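Local coordinates for protein AvrL567-D (Melampsora lini, PDB 2QVT) that is a flax rust avirulence protein, probably recognised by flax resistance proteins to trigger disease resistance, its own biochemical function being unknown, at residues A120-R123 against F128-F131. Residues are numbered along the deposited sequence; the frame is centred on the assembly and turned at random.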
# COMPACT_ATOMS: atom_id res chain seq x y z
N ALA A 120 13.63 7.46 -6.50
CA ALA A 120 13.13 8.05 -5.23
C ALA A 120 11.99 7.27 -4.51
O ALA A 120 11.74 7.48 -3.31
CB ALA A 120 12.70 9.53 -5.48
N THR A 121 11.29 6.40 -5.24
CA THR A 121 10.21 5.56 -4.67
C THR A 121 10.80 4.55 -3.69
O THR A 121 11.53 3.68 -4.08
CB THR A 121 9.42 4.86 -5.81
OG1 THR A 121 8.93 5.86 -6.72
CG2 THR A 121 8.22 4.06 -5.29
N ARG A 122 10.50 4.69 -2.40
CA ARG A 122 10.90 3.67 -1.40
C ARG A 122 10.34 2.29 -1.77
O ARG A 122 9.15 2.18 -2.10
CB ARG A 122 10.39 4.05 0.00
CG ARG A 122 10.77 5.47 0.45
CD ARG A 122 11.84 5.45 1.48
NE ARG A 122 12.92 6.40 1.19
CZ ARG A 122 14.22 6.10 1.25
NH1 ARG A 122 14.61 4.90 1.63
NH2 ARG A 122 15.14 7.03 0.95
N ARG A 123 11.18 1.25 -1.71
CA ARG A 123 10.67 -0.12 -1.93
C ARG A 123 10.19 -0.80 -0.64
O ARG A 123 9.31 -1.62 -0.68
CB ARG A 123 11.61 -1.01 -2.79
CG ARG A 123 12.89 -1.49 -2.14
CD ARG A 123 13.69 -2.52 -3.02
NE ARG A 123 13.18 -3.91 -2.95
CZ ARG A 123 13.36 -4.76 -1.92
NH1 ARG A 123 14.04 -4.38 -0.84
NH2 ARG A 123 12.86 -5.99 -1.97
N PHE A 128 9.33 6.03 9.29
CA PHE A 128 8.57 7.26 8.98
C PHE A 128 7.21 7.03 8.27
O PHE A 128 6.45 7.97 8.08
CB PHE A 128 9.46 8.33 8.26
CG PHE A 128 10.10 7.84 6.99
CD1 PHE A 128 9.35 7.72 5.81
CD2 PHE A 128 11.45 7.54 6.97
CE1 PHE A 128 9.91 7.27 4.63
CE2 PHE A 128 12.06 7.10 5.77
CZ PHE A 128 11.27 6.97 4.60
N HIS A 129 6.91 5.78 7.92
CA HIS A 129 5.60 5.34 7.42
C HIS A 129 4.71 4.80 8.54
O HIS A 129 3.53 4.56 8.32
CB HIS A 129 5.76 4.14 6.49
CG HIS A 129 6.51 4.42 5.23
ND1 HIS A 129 7.50 3.57 4.76
CD2 HIS A 129 6.39 5.42 4.31
CE1 HIS A 129 7.95 4.04 3.61
NE2 HIS A 129 7.29 5.15 3.31
N LEU A 130 5.27 4.59 9.74
CA LEU A 130 4.54 3.85 10.81
C LEU A 130 3.78 4.74 11.78
O LEU A 130 4.35 5.72 12.28
CB LEU A 130 5.48 2.96 11.60
CG LEU A 130 6.32 1.93 10.85
CD1 LEU A 130 7.28 1.22 11.87
CD2 LEU A 130 5.42 0.96 10.13
N PHE A 131 2.52 4.39 12.05
CA PHE A 131 1.68 5.07 13.06
C PHE A 131 1.41 4.14 14.24
O PHE A 131 1.05 2.95 14.04
CB PHE A 131 0.33 5.48 12.44
CG PHE A 131 0.44 6.53 11.33
CD1 PHE A 131 0.25 7.89 11.62
CD2 PHE A 131 0.76 6.15 10.02
CE1 PHE A 131 0.36 8.86 10.59
CE2 PHE A 131 0.91 7.11 9.03
CZ PHE A 131 0.71 8.45 9.29
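The side chains of R122 and F128 cross at about a right angle, R122 CD lying 3.5 Å from F128 CZ. That methylene meets the ring edge in the plane of the ring. The guanidinium plane is nearly perpendicular to the phenyl (87°) and comes at it obliquely through NE, 3.8 Å from F128 CZ. CG of R122 sits beside the backbone N and opposite the carbonyl carbon (chi1 -52°), and bends at chi2 and chi3 bring CD to the ring. Arginine suits this exposed place: its CD meets hydrocarbon while its charged end can remain near solvent.

F128 points CG between backbone N and carbonyl carbon (chi1 56°), which lays its CE1 3.6 Å above the H129 imidazole plane, nearer that ring's edge than its centre. Phenylalanine thus serves twice, with an edge for CD and a cover for the imidazole. H129 CE1 is 4.4 Å from R122 CB, a loose edge-on approach. Histidine is flat enough to be covered, and its ND1 accepts a hydrogen bond from Q126 N, which helps fix its rotation. H88 packs against both rings.

This is local van der Waals packing within the long connection between strands 98-104 and 141-148, where a loop leans on a short 3-10 turn whose H129 packs on I142 of strand 141-148.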